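Local coordinates for EAL domain protein (Vibrio cholerae serotype O1, PDB 6IJ2) that probably hydrolyses the cyclic dinucleotides c-di-GMP and cGAMP through an EAL domain that binds metal ions, captured here with the linear dinucleotide 5'-pGpG, at residues 42-47 / 245-250; 46-49 / 55-58; 71-76 / 105-110; 93-98 / 156-161; 147-150 / 154-157. The protein carries 1 engineered substitution. All coordinates share one frame; numbering follows the deposited sequence.

Interaction 1 (42-47 / 245-250). With CA (calcium ion), chain J; nucleotides of chain B.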
# COMPACT_ATOMS: atom_id res chain seq x y z
N PHE A 42 -5.64 -9.96 -24.93
CA PHE A 42 -6.54 -8.92 -24.43
C PHE A 42 -6.10 -7.54 -24.92
O PHE A 42 -6.93 -6.68 -25.21
CB PHE A 42 -6.54 -8.97 -22.88
CG PHE A 42 -7.13 -7.75 -22.22
CD1 PHE A 42 -8.50 -7.67 -22.00
CD2 PHE A 42 -6.33 -6.68 -21.86
CE1 PHE A 42 -9.05 -6.55 -21.41
CE2 PHE A 42 -6.87 -5.55 -21.26
CZ PHE A 42 -8.23 -5.49 -21.04
N GLY A 43 -4.79 -7.33 -24.99
CA GLY A 43 -4.26 -6.05 -25.41
C GLY A 43 -2.75 -6.02 -25.22
O GLY A 43 -2.12 -7.05 -25.00
N TYR A 44 -2.19 -4.81 -25.33
CA TYR A 44 -0.75 -4.60 -25.15
C TYR A 44 -0.52 -3.36 -24.30
O TYR A 44 -1.19 -2.34 -24.49
CB TYR A 44 -0.02 -4.39 -26.50
CG TYR A 44 0.02 -5.60 -27.39
CD1 TYR A 44 -1.08 -5.97 -28.16
CD2 TYR A 44 1.17 -6.38 -27.47
CE1 TYR A 44 -1.05 -7.07 -28.96
CE2 TYR A 44 1.21 -7.50 -28.27
CZ TYR A 44 0.10 -7.84 -29.02
OH TYR A 44 0.13 -8.95 -29.84
N GLU A 45 0.46 -3.44 -23.39
CA GLU A 45 0.91 -2.27 -22.66
C GLU A 45 2.01 -1.59 -23.46
O GLU A 45 2.93 -2.26 -23.95
CB GLU A 45 1.41 -2.65 -21.26
CG GLU A 45 1.89 -1.45 -20.50
CD GLU A 45 2.41 -1.75 -19.12
OE1 GLU A 45 2.58 -2.94 -18.76
OE2 GLU A 45 2.63 -0.77 -18.39
N ALA A 46 1.87 -0.28 -23.65
CA ALA A 46 2.90 0.53 -24.30
C ALA A 46 3.95 0.95 -23.28
O ALA A 46 3.62 1.45 -22.20
CB ALA A 46 2.29 1.77 -24.96
N LEU A 47 5.23 0.78 -23.63
CA LEU A 47 6.34 1.03 -22.72
C LEU A 47 7.39 1.86 -23.44
O LEU A 47 7.81 1.52 -24.55
CB LEU A 47 6.97 -0.28 -22.26
CG LEU A 47 6.02 -1.19 -21.47
CD1 LEU A 47 6.57 -2.59 -21.47
CD2 LEU A 47 5.86 -0.68 -20.04
N GLU A 245 8.80 -1.48 -30.98
CA GLU A 245 8.01 -1.05 -32.14
C GLU A 245 7.34 -2.24 -32.83
O GLU A 245 7.24 -2.29 -34.06
CB GLU A 245 8.87 -0.24 -33.11
CG GLU A 245 9.42 1.04 -32.50
CD GLU A 245 9.98 2.02 -33.53
OE1 GLU A 245 10.65 1.58 -34.49
OE2 GLU A 245 9.74 3.24 -33.38
N SER A 246 6.87 -3.20 -32.04
CA SER A 246 6.24 -4.38 -32.61
C SER A 246 5.24 -4.96 -31.61
O SER A 246 5.27 -4.63 -30.42
CB SER A 246 7.27 -5.44 -33.00
OG SER A 246 8.02 -5.86 -31.86
N LEU A 247 4.36 -5.81 -32.13
CA LEU A 247 3.37 -6.53 -31.32
C LEU A 247 3.83 -7.97 -31.18
O LEU A 247 3.59 -8.79 -32.09
CB LEU A 247 1.98 -6.46 -31.96
CG LEU A 247 1.45 -5.05 -32.18
CD1 LEU A 247 0.07 -5.08 -32.85
CD2 LEU A 247 1.41 -4.27 -30.86
N PRO A 248 4.49 -8.34 -30.08
CA PRO A 248 5.06 -9.68 -29.96
C PRO A 248 3.99 -10.76 -29.98
O PRO A 248 2.86 -10.56 -29.53
CB PRO A 248 5.78 -9.65 -28.60
CG PRO A 248 5.97 -8.21 -28.29
CD PRO A 248 4.86 -7.46 -28.95
N SER A 249 4.37 -11.92 -30.50
CA SER A 249 3.55 -13.12 -30.43
C SER A 249 3.73 -13.78 -29.06
O SER A 249 4.78 -13.64 -28.42
CB SER A 249 3.94 -14.11 -31.52
OG SER A 249 5.31 -14.47 -31.40
N VAL A 250 2.71 -14.50 -28.63
CA VAL A 250 2.69 -15.15 -27.33
C VAL A 250 3.20 -16.58 -27.45
O VAL A 250 2.89 -17.30 -28.40
CB VAL A 250 1.28 -15.10 -26.72
CG1 VAL A 250 1.15 -16.09 -25.57
CG2 VAL A 250 1.00 -13.70 -26.23
CA CA J . 2.18 -0.35 -16.06
P G B 2 10.19 -1.13 -18.43
OP1 G B 2 9.55 -1.25 -19.69
OP2 G B 2 11.61 -1.02 -18.36
O5' G B 2 9.59 0.08 -17.63
C5' G B 2 10.23 0.62 -16.48
C4' G B 2 9.33 1.63 -15.82
O4' G B 2 9.01 2.67 -16.76
C3' G B 2 7.99 1.08 -15.33
O3' G B 2 7.65 1.58 -14.04
C2' G B 2 6.99 1.65 -16.32
O2' G B 2 5.70 1.87 -15.84
C1' G B 2 7.65 2.97 -16.68
N9 G B 2 7.21 3.42 -17.99
C8 G B 2 7.39 2.78 -19.19
N7 G B 2 6.82 3.39 -20.18
C5 G B 2 6.20 4.49 -19.60
C6 G B 2 5.43 5.52 -20.18
O6 G B 2 5.10 5.66 -21.35
N1 G B 2 5.01 6.43 -19.24
C2 G B 2 5.29 6.36 -17.90
N2 G B 2 4.78 7.34 -17.14
N3 G B 2 6.02 5.42 -17.35
C4 G B 2 6.44 4.52 -18.25
O HOH W 1 2.43 -2.66 -16.05
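Y44 and L247 mark the closest approach of the two backbones, with 7.7 Å from Y44 CA to L247 CA, a spacing at which a strand and an irregular segment meet through side chains. Residues 42-47 run along a strand of the sheet, paired with strands 27-35 and 91-96, and open with a classic beta bulge, F42 and G43 both facing I33; residues 245-250 follow the last strand of the sheet. From 42-47 the ring of Y44 alone does the touching. L247 CD2 sits over the centre of one face, 3.9 Å from the ring centroid and only 6° off its normal, a well-formed CH-pi contact. Nearer the phenol end, L247 CB lies 3.8 Å from Y44 CZ. P248 slides past the ring in the opposite direction, its CD 3.7 Å from Y44 CE2, while its carbonyl oxygen lies at the ring edge, in plane, with Y44 OH 3.2 Å from P248 O. The next residue on the strand, E45, points the other way. Its CG is anti to the backbone N (chi1 179°) and the extended chain brings OE2 to 2.4 Å from a calcium ion, while OE1 lies 2.7 Å from the oxygen of a water on the same ion and takes a hydrogen bond from Q235 NE2. Successive residues of the EAL-signature strand therefore divide the work: an apolar face with one polar rim packs the segment after strand 233-244, and a carboxylate serves the metal site.

Interaction 2 (46-49 / 55-58). With nucleotides of chain B.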
# COMPACT_ATOMS: atom_id res chain seq x y z
N ALA A 46 1.87 -0.28 -23.65
CA ALA A 46 2.90 0.53 -24.30
C ALA A 46 3.95 0.95 -23.28
O ALA A 46 3.62 1.45 -22.20
CB ALA A 46 2.29 1.77 -24.96
N LEU A 47 5.23 0.78 -23.63
CA LEU A 47 6.34 1.03 -22.72
C LEU A 47 7.39 1.86 -23.44
O LEU A 47 7.81 1.52 -24.55
CB LEU A 47 6.97 -0.28 -22.26
CG LEU A 47 6.02 -1.19 -21.47
CD1 LEU A 47 6.57 -2.59 -21.47
CD2 LEU A 47 5.86 -0.68 -20.04
N VAL A 48 7.83 2.94 -22.79
CA VAL A 48 8.75 3.88 -23.43
C VAL A 48 10.11 3.23 -23.66
O VAL A 48 10.61 2.45 -22.84
CB VAL A 48 8.85 5.14 -22.55
CG1 VAL A 48 10.28 5.43 -22.17
CG2 VAL A 48 8.23 6.32 -23.25
N ARG A 49 10.72 3.56 -24.80
CA ARG A 49 12.05 3.08 -25.17
C ARG A 49 12.77 4.19 -25.92
O ARG A 49 12.13 5.05 -26.53
CB ARG A 49 12.01 1.84 -26.07
CG ARG A 49 11.44 0.58 -25.42
CD ARG A 49 12.33 0.10 -24.29
NE ARG A 49 11.82 -1.13 -23.70
CZ ARG A 49 10.99 -1.17 -22.67
NH1 ARG A 49 10.55 -2.33 -22.19
NH2 ARG A 49 10.58 -0.04 -22.12
N SER A 55 16.67 1.76 -22.59
CA SER A 55 15.70 1.42 -21.56
C SER A 55 14.70 2.55 -21.32
O SER A 55 14.95 3.71 -21.63
CB SER A 55 16.41 1.12 -20.24
OG SER A 55 17.06 2.30 -19.80
N ALA A 56 13.56 2.18 -20.74
CA ALA A 56 12.58 3.18 -20.32
C ALA A 56 13.19 4.14 -19.32
O ALA A 56 12.98 5.36 -19.40
CB ALA A 56 11.35 2.51 -19.73
N TYR A 57 13.94 3.62 -18.35
CA TYR A 57 14.58 4.47 -17.35
C TYR A 57 15.50 5.49 -18.00
O TYR A 57 15.54 6.65 -17.58
CB TYR A 57 15.35 3.61 -16.35
CG TYR A 57 16.20 4.41 -15.39
CD1 TYR A 57 15.64 5.01 -14.27
CD2 TYR A 57 17.56 4.56 -15.61
CE1 TYR A 57 16.42 5.74 -13.39
CE2 TYR A 57 18.35 5.28 -14.74
CZ TYR A 57 17.77 5.87 -13.63
OH TYR A 57 18.56 6.58 -12.76
N SER A 58 16.23 5.07 -19.03
CA SER A 58 17.11 6.00 -19.74
C SER A 58 16.33 7.18 -20.30
O SER A 58 16.80 8.32 -20.27
CB SER A 58 17.86 5.27 -20.85
OG SER A 58 18.87 6.10 -21.40
P G B 2 10.19 -1.13 -18.43
OP1 G B 2 9.55 -1.25 -19.69
OP2 G B 2 11.61 -1.02 -18.36
O5' G B 2 9.59 0.08 -17.63
C5' G B 2 10.23 0.62 -16.48
C4' G B 2 9.33 1.63 -15.82
O4' G B 2 9.01 2.67 -16.76
C3' G B 2 7.99 1.08 -15.33
O3' G B 2 7.65 1.58 -14.04
C2' G B 2 6.99 1.65 -16.32
O2' G B 2 5.70 1.87 -15.84
C1' G B 2 7.65 2.97 -16.68
N9 G B 2 7.21 3.42 -17.99
C8 G B 2 7.39 2.78 -19.19
N7 G B 2 6.82 3.39 -20.18
C5 G B 2 6.20 4.49 -19.60
C6 G B 2 5.43 5.52 -20.18
O6 G B 2 5.10 5.66 -21.35
N1 G B 2 5.01 6.43 -19.24
C2 G B 2 5.29 6.36 -17.90
N2 G B 2 4.78 7.34 -17.14
N3 G B 2 6.02 5.42 -17.35
C4 G B 2 6.44 4.52 -18.25
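The EAL signature that names this family, E45-A46-L47, runs on into V48 and R49, and these two residues meet A56 at the start of the helix that follows, beside guanosine monophosphate G2 of chain B. The backbones come within 4.9 Å between R49 CA and A56 CA. No hydrogen bond joins the segments; the methyl of A56 instead wedges in, its CB 3.2 Å from V48 O and 3.6 Å from R49 NH2, approaching the guanidinium obliquely. V48 CG1 adds an apolar touch at 4.0 Å from A56 CB. R49 bends at chi2 (-65°), folding its chain back along the strand so that NH2 donates to V48 O at 2.6 Å, from above the carbonyl plane. That bond helps fix the guanidinium, whose edge then takes the phosphate: NH1 and NH2 both donate to OP1 of the guanosine, at 2.9 Å each. The base is gripped by the backbone, V48 N donating to N7 in an almost straight bond (175°). S55 supplies the N-cap, its OG accepting from S58 N. Around this nucleotide-binding corner, V48 packs on V59 and I60 of helix 56-60 and on F71 and C75 of helix 68-85, while R49 rests on A29 of strand 27-35 and on P242 and F244 of strand 233-244.

Interaction 3 (71-76 / 105-110)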
# COMPACT_ATOMS: atom_id res chain seq x y z
N PHE A 71 5.97 15.61 -22.25
CA PHE A 71 6.39 14.22 -22.37
C PHE A 71 5.21 13.26 -22.26
O PHE A 71 5.10 12.30 -23.04
CB PHE A 71 7.44 13.91 -21.29
CG PHE A 71 7.76 12.46 -21.16
CD1 PHE A 71 8.56 11.84 -22.10
CD2 PHE A 71 7.24 11.72 -20.12
CE1 PHE A 71 8.84 10.49 -22.01
CE2 PHE A 71 7.53 10.38 -20.02
CZ PHE A 71 8.33 9.76 -20.96
N ASP A 72 4.30 13.53 -21.33
CA ASP A 72 3.11 12.69 -21.17
C ASP A 72 2.28 12.68 -22.44
O ASP A 72 1.91 11.61 -22.95
CB ASP A 72 2.28 13.20 -19.99
CG ASP A 72 1.15 12.28 -19.63
OD1 ASP A 72 1.44 11.11 -19.29
OD2 ASP A 72 -0.01 12.71 -19.68
N GLN A 73 1.98 13.86 -22.99
CA GLN A 73 1.20 13.92 -24.22
C GLN A 73 1.91 13.20 -25.36
O GLN A 73 1.26 12.52 -26.17
CB GLN A 73 0.92 15.38 -24.58
CG GLN A 73 0.22 16.14 -23.47
CD GLN A 73 -0.37 17.46 -23.93
OE1 GLN A 73 -1.57 17.71 -23.75
NE2 GLN A 73 0.46 18.32 -24.52
N MET A 74 3.23 13.33 -25.44
CA MET A 74 3.99 12.65 -26.49
C MET A 74 3.90 11.14 -26.36
O MET A 74 3.72 10.43 -27.36
CB MET A 74 5.45 13.11 -26.46
CG MET A 74 5.70 14.43 -27.16
SD MET A 74 6.27 14.22 -28.86
CE MET A 74 8.01 13.85 -28.59
N CYS A 75 4.03 10.61 -25.13
CA CYS A 75 3.88 9.17 -24.92
C CYS A 75 2.54 8.67 -25.43
O CYS A 75 2.46 7.58 -26.01
CB CYS A 75 4.01 8.82 -23.44
SG CYS A 75 5.66 8.77 -22.80
N ARG A 76 1.48 9.43 -25.20
CA ARG A 76 0.16 8.99 -25.61
C ARG A 76 0.03 8.95 -27.12
O ARG A 76 -0.49 7.99 -27.68
CB ARG A 76 -0.90 9.91 -25.00
CG ARG A 76 -0.94 9.81 -23.48
CD ARG A 76 -1.95 10.77 -22.91
NE ARG A 76 -1.94 10.73 -21.46
CZ ARG A 76 -2.96 11.11 -20.70
NH1 ARG A 76 -4.07 11.55 -21.28
NH2 ARG A 76 -2.88 11.04 -19.38
N GLU A 105 -5.25 18.64 -15.53
CA GLU A 105 -6.03 17.67 -16.29
C GLU A 105 -6.93 18.45 -17.25
O GLU A 105 -6.85 19.68 -17.31
CB GLU A 105 -6.77 16.74 -15.30
CG GLU A 105 -7.80 15.78 -15.84
CD GLU A 105 -9.20 16.23 -15.50
OE1 GLU A 105 -9.38 17.45 -15.28
OE2 GLU A 105 -10.12 15.39 -15.42
N ARG A 106 -7.74 17.76 -18.05
CA ARG A 106 -8.58 18.33 -19.11
C ARG A 106 -7.75 18.88 -20.26
O ARG A 106 -8.30 19.46 -21.21
CB ARG A 106 -9.53 19.40 -18.58
CG ARG A 106 -11.00 19.00 -18.68
CD ARG A 106 -11.49 18.34 -17.40
NE ARG A 106 -12.94 18.22 -17.35
CZ ARG A 106 -13.61 17.91 -16.25
NH1 ARG A 106 -12.96 17.70 -15.11
NH2 ARG A 106 -14.94 17.82 -16.27
N CYS A 107 -6.43 18.71 -20.21
CA CYS A 107 -5.59 18.75 -21.41
C CYS A 107 -5.66 17.43 -22.19
O CYS A 107 -4.69 17.04 -22.85
CB CYS A 107 -4.14 19.06 -21.02
SG CYS A 107 -3.62 20.70 -21.59
N ILE A 108 -6.80 16.74 -22.13
CA ILE A 108 -6.95 15.43 -22.73
C ILE A 108 -7.46 15.50 -24.17
O ILE A 108 -7.61 14.45 -24.81
CB ILE A 108 -7.90 14.57 -21.88
CG1 ILE A 108 -7.76 13.07 -22.16
CG2 ILE A 108 -9.33 15.04 -22.07
CD1 ILE A 108 -8.68 12.25 -21.29
N ARG A 109 -7.73 16.69 -24.71
CA ARG A 109 -8.12 16.79 -26.11
C ARG A 109 -7.01 16.31 -27.05
O ARG A 109 -7.29 15.76 -28.12
CB ARG A 109 -8.52 18.23 -26.44
CG ARG A 109 -9.91 18.60 -25.93
CD ARG A 109 -10.75 19.21 -27.04
NE ARG A 109 -10.20 20.48 -27.51
CZ ARG A 109 -10.51 21.66 -27.01
NH1 ARG A 109 -11.38 21.75 -26.00
NH2 ARG A 109 -9.96 22.76 -27.50
N THR A 110 -5.74 16.49 -26.65
CA THR A 110 -4.65 15.96 -27.45
C THR A 110 -4.72 14.45 -27.56
O THR A 110 -4.36 13.88 -28.60
CB THR A 110 -3.30 16.40 -26.87
OG1 THR A 110 -3.31 16.23 -25.45
CG2 THR A 110 -3.01 17.85 -27.20
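Polar contact across this helix-to-loop junction begins with Q73, whose side chain extends from its helix to cross that of T110 at about a right angle; Q73 CD stands 3.5 Å from T110 OG1. The amide end also lies near the carbonyl of C107, beside the turn that leads into helix 109-117.

Charged and apolar contact falls to R76, one helical turn further on. Its chain runs extended from CG to NE, and the edge of the guanidinium meets I108, with NH1 4.1 Å from I108 CG1. Several partners fix the rotation of that flat group: NE forms a salt bridge with D72 OD2 at 3.3 Å, NH1 bonds to T111 OG1, NH2 bonds to Y148 OH, and the aromatic ring of F96 makes a cation-pi contact. D72 probably offsets much of the charge of this buried arginine, and the hydroxyls and ring add neutral partners, while I108 carries the apolar packing onward to Y147 and Y148.

The contact joins helix 68-85 to helix 109-117, two successive helices outside the barrel strands, as expected for the modified TIM barrel of EAL domains.

Interaction 4 (93-98 / 156-161). With CA (calcium ion), chain I; CA (calcium ion), chain J; CA (calcium ion), chain L; CA (calcium ion), chain K.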
# COMPACT_ATOMS: atom_id res chain seq x y z
N SER A 93 -2.89 -0.16 -23.60
CA SER A 93 -2.78 0.26 -22.20
C SER A 93 -1.59 1.20 -22.06
O SER A 93 -0.48 0.85 -22.46
CB SER A 93 -2.64 -0.94 -21.28
OG SER A 93 -2.88 -0.58 -19.93
N ILE A 94 -1.84 2.38 -21.51
CA ILE A 94 -0.84 3.45 -21.45
C ILE A 94 -0.60 3.79 -20.00
O ILE A 94 -1.55 3.92 -19.21
CB ILE A 94 -1.28 4.70 -22.24
CG1 ILE A 94 -1.51 4.33 -23.70
CG2 ILE A 94 -0.22 5.80 -22.14
CD1 ILE A 94 -2.26 5.39 -24.49
N ASN A 95 0.67 3.95 -19.64
CA ASN A 95 1.03 4.32 -18.28
C ASN A 95 0.81 5.81 -18.08
O ASN A 95 1.28 6.63 -18.88
CB ASN A 95 2.49 3.97 -17.99
CG ASN A 95 2.72 2.47 -17.88
OD1 ASN A 95 2.42 1.87 -16.85
ND2 ASN A 95 3.24 1.87 -18.94
N PHE A 96 0.08 6.18 -17.04
CA PHE A 96 -0.21 7.59 -16.78
C PHE A 96 0.86 8.12 -15.85
O PHE A 96 0.94 7.70 -14.69
CB PHE A 96 -1.61 7.76 -16.19
CG PHE A 96 -2.13 9.18 -16.21
CD1 PHE A 96 -1.26 10.27 -16.22
CD2 PHE A 96 -3.49 9.43 -16.22
CE1 PHE A 96 -1.74 11.57 -16.23
CE2 PHE A 96 -3.98 10.73 -16.23
CZ PHE A 96 -3.10 11.79 -16.23
N LEU A 97 1.68 9.04 -16.36
CA LEU A 97 2.75 9.67 -15.61
C LEU A 97 2.22 10.23 -14.29
O LEU A 97 1.31 11.07 -14.30
CB LEU A 97 3.40 10.78 -16.43
CG LEU A 97 4.60 11.49 -15.79
CD1 LEU A 97 5.87 10.66 -15.95
CD2 LEU A 97 4.79 12.89 -16.38
N PRO A 98 2.75 9.78 -13.14
CA PRO A 98 2.23 10.20 -11.83
C PRO A 98 1.83 11.66 -11.70
O PRO A 98 2.64 12.58 -11.89
CB PRO A 98 3.39 9.84 -10.90
CG PRO A 98 3.92 8.57 -11.51
CD PRO A 98 3.83 8.79 -13.01
N ALA A 156 -7.08 1.34 -14.94
CA ALA A 156 -6.47 0.30 -14.13
C ALA A 156 -5.62 0.91 -13.03
O ALA A 156 -4.95 1.93 -13.24
CB ALA A 156 -5.57 -0.63 -14.96
N ILE A 157 -5.63 0.27 -11.86
CA ILE A 157 -4.60 0.51 -10.85
C ILE A 157 -3.38 -0.33 -11.22
O ILE A 157 -3.48 -1.55 -11.37
CB ILE A 157 -5.11 0.17 -9.44
CG1 ILE A 157 -6.24 1.13 -9.06
CG2 ILE A 157 -3.98 0.23 -8.42
CD1 ILE A 157 -6.85 0.85 -7.74
N ASP A 158 -2.24 0.32 -11.42
CA ASP A 158 -1.07 -0.34 -11.99
C ASP A 158 -0.33 -1.20 -10.96
O ASP A 158 0.12 -2.31 -11.27
CB ASP A 158 -0.15 0.74 -12.57
CG ASP A 158 0.91 0.20 -13.53
OD1 ASP A 158 1.06 -1.03 -13.69
OD2 ASP A 158 1.57 1.04 -14.16
N ASP A 159 -0.18 -0.72 -9.75
CA ASP A 159 0.84 -1.32 -8.91
C ASP A 159 0.23 -1.80 -7.61
O ASP A 159 0.70 -1.45 -6.54
CB ASP A 159 1.98 -0.33 -8.64
CG ASP A 159 2.64 0.20 -9.92
OD1 ASP A 159 2.46 -0.40 -11.01
OD2 ASP A 159 3.36 1.22 -9.83
N PHE A 160 -0.82 -2.60 -7.69
CA PHE A 160 -1.40 -3.15 -6.46
C PHE A 160 -0.44 -4.15 -5.82
O PHE A 160 -0.01 -5.12 -6.45
CB PHE A 160 -2.72 -3.83 -6.74
CG PHE A 160 -3.45 -4.25 -5.50
CD1 PHE A 160 -4.31 -3.38 -4.87
CD2 PHE A 160 -3.27 -5.52 -4.98
CE1 PHE A 160 -5.00 -3.77 -3.74
CE2 PHE A 160 -3.94 -5.92 -3.83
CZ PHE A 160 -4.80 -5.04 -3.22
N GLY A 161 -0.14 -3.94 -4.56
CA GLY A 161 0.76 -4.82 -3.85
C GLY A 161 2.20 -4.38 -3.82
O GLY A 161 3.05 -5.13 -3.33
CA CA I . 2.26 -2.48 -12.30
CA CA J . 2.18 -0.35 -16.06
CA CA L . 3.96 1.65 -12.19
CA CA K . 0.69 0.35 -4.91
O HOH W 2 3.57 -2.74 -10.39
O HOH W 1 2.43 -2.66 -16.05
O HOH W 3 1.85 2.32 -5.94
O HOH W 4 -1.37 1.18 -5.77
O HOH W 5 5.27 3.41 -13.13
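The side chain of N95 crosses that of D158 at about a right angle, yet the amide and carboxylate planes are only 27° apart, and the two meet chiefly through oxygen. N95 OD1 and D158 OD2 lie 2.9 Å apart, a spacing that would be unfavourable for two bare oxygens but is explained by the calcium ion they share. That ion is 2.4 Å from N95 OD1 and also 2.4 Å from D158 OD2, while D158 OD1 completes a two-oxygen grip. E45 and E128 bind the same ion. The other role of D158 is bridging: its OD1 reaches a second calcium at 2.3 Å, and its own backbone O binds that ion too, so one residue holds both metals, which stand 4.3 Å apart. With CG anti to the backbone N (chi1 -164°), D158 sets its OD2 beside N95 OD1. D159 extends the cluster, its OD1 joining the second ion at 2.5 Å, its OD2 a third, and its backbone O a fourth. E215 adds to the second site, and a phosphate also binds at the first site and at one shared with D159. Two metals bridged by the first aspartate of DDFG are the hallmark of the EAL phosphodiesterase active site, here occupied by calcium.

Interaction 5 (147-150 / 154-157)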
# COMPACT_ATOMS: atom_id res chain seq x y z
N TYR A 147 -13.16 10.96 -14.28
CA TYR A 147 -13.30 11.74 -15.51
C TYR A 147 -12.95 10.90 -16.73
O TYR A 147 -13.66 10.95 -17.74
CB TYR A 147 -12.43 12.99 -15.45
CG TYR A 147 -12.43 13.79 -16.73
CD1 TYR A 147 -13.59 14.41 -17.17
CD2 TYR A 147 -11.28 13.93 -17.49
CE1 TYR A 147 -13.61 15.15 -18.34
CE2 TYR A 147 -11.28 14.67 -18.67
CZ TYR A 147 -12.45 15.27 -19.09
OH TYR A 147 -12.47 16.00 -20.25
N TYR A 148 -11.87 10.13 -16.65
CA TYR A 148 -11.48 9.29 -17.77
C TYR A 148 -12.53 8.22 -18.05
O TYR A 148 -12.85 7.94 -19.21
CB TYR A 148 -10.12 8.65 -17.51
CG TYR A 148 -8.96 9.58 -17.79
CD1 TYR A 148 -9.09 10.95 -17.65
CD2 TYR A 148 -7.74 9.08 -18.22
CE1 TYR A 148 -8.03 11.80 -17.92
CE2 TYR A 148 -6.67 9.92 -18.50
CZ TYR A 148 -6.82 11.28 -18.34
OH TYR A 148 -5.77 12.13 -18.61
N LYS A 149 -13.08 7.62 -16.99
CA LYS A 149 -14.20 6.69 -17.15
C LYS A 149 -15.36 7.35 -17.88
O LYS A 149 -15.97 6.75 -18.76
CB LYS A 149 -14.65 6.16 -15.79
CG LYS A 149 -13.66 5.24 -15.10
CD LYS A 149 -14.26 4.65 -13.84
CE LYS A 149 -13.83 3.22 -13.65
NZ LYS A 149 -14.80 2.47 -12.79
N SER A 150 -15.67 8.61 -17.52
CA SER A 150 -16.80 9.30 -18.14
C SER A 150 -16.56 9.57 -19.62
O SER A 150 -17.52 9.59 -20.40
CB SER A 150 -17.07 10.62 -17.40
OG SER A 150 -16.05 11.57 -17.63
N GLN A 154 -10.93 2.97 -20.54
CA GLN A 154 -10.74 1.96 -19.51
C GLN A 154 -9.65 2.45 -18.55
O GLN A 154 -8.79 3.24 -18.92
CB GLN A 154 -10.35 0.62 -20.13
CG GLN A 154 -11.48 -0.04 -20.94
CD GLN A 154 -12.59 -0.56 -20.04
OE1 GLN A 154 -12.36 -1.40 -19.17
NE2 GLN A 154 -13.80 -0.04 -20.23
N THR A 155 -9.74 2.01 -17.29
CA THR A 155 -8.80 2.42 -16.25
C THR A 155 -8.31 1.22 -15.47
O THR A 155 -9.03 0.23 -15.29
CB THR A 155 -9.43 3.42 -15.27
OG1 THR A 155 -10.49 2.78 -14.56
CG2 THR A 155 -9.98 4.63 -16.04
N ALA A 156 -7.08 1.34 -14.94
CA ALA A 156 -6.47 0.30 -14.13
C ALA A 156 -5.62 0.91 -13.03
O ALA A 156 -4.95 1.93 -13.24
CB ALA A 156 -5.57 -0.63 -14.96
N ILE A 157 -5.63 0.27 -11.86
CA ILE A 157 -4.60 0.51 -10.85
C ILE A 157 -3.38 -0.33 -11.22
O ILE A 157 -3.48 -1.55 -11.37
CB ILE A 157 -5.11 0.17 -9.44
CG1 ILE A 157 -6.24 1.13 -9.06
CG2 ILE A 157 -3.98 0.23 -8.42
CD1 ILE A 157 -6.85 0.85 -7.74
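K149 CB leaves the helix with CG anti to the carbonyl carbon (chi1 -69°), which carries the chain out toward T155 on the strand that follows. CG is the first atom to touch: it lies 3.8 Å from the methyl T155 CG2 and 4.0 Å from the hydroxyl T155 OG1, so the lysine stem rides over both branches of the threonine. Rotation about CG-CD (chi3 143°) bends the chain and sets CE 3.5 Å from T155 OG1. NZ then passes the threonine to donate to the backbone oxygen of Q174, in the loop before strand 177-180. Crossing the lysine at about a right angle, T155 points its side chain at the helix, and its methyl also finds Y148 CB, 4.3 Å from T155 CG2. The ring of Y148 turns off from there to meet F127 edge to face.

Helix 139-151 and strand 154-160 are joined by a very short connection, closing the beta-alpha-beta unit that starts at strand 125-129. The contact between them is mostly dispersive. T155 OG1 has its hydrogen bond elsewhere and the CE methylene, though probably somewhat polarised, merely packs on it, while the ammonium group is held by the Q174 carbonyl instead of by T155.

In the fold
Strand 41-49 serves interactions 1 and 2, whose centres are 14 Å apart, and strand 154-160 serves interactions 4 and 5, 11 Å apart. Interaction 4 lies at the heart of the molecule, about 5 Å from the chain centre. It is tied to interaction 1 through the neighbouring strand 91-96, a shared calcium ion and a probable hydrogen bond of 2.8 Å from N95 ND2 to E45 OE2. Interaction 2 holds the nucleotide beside this metal site. Interaction 3 links the flanks: D72 OD1 packs 3.5 Å from L97 CB, and R106 NE lies 3.3 Å from Y147 CE1, joining it to interactions 4 and 5 respectively.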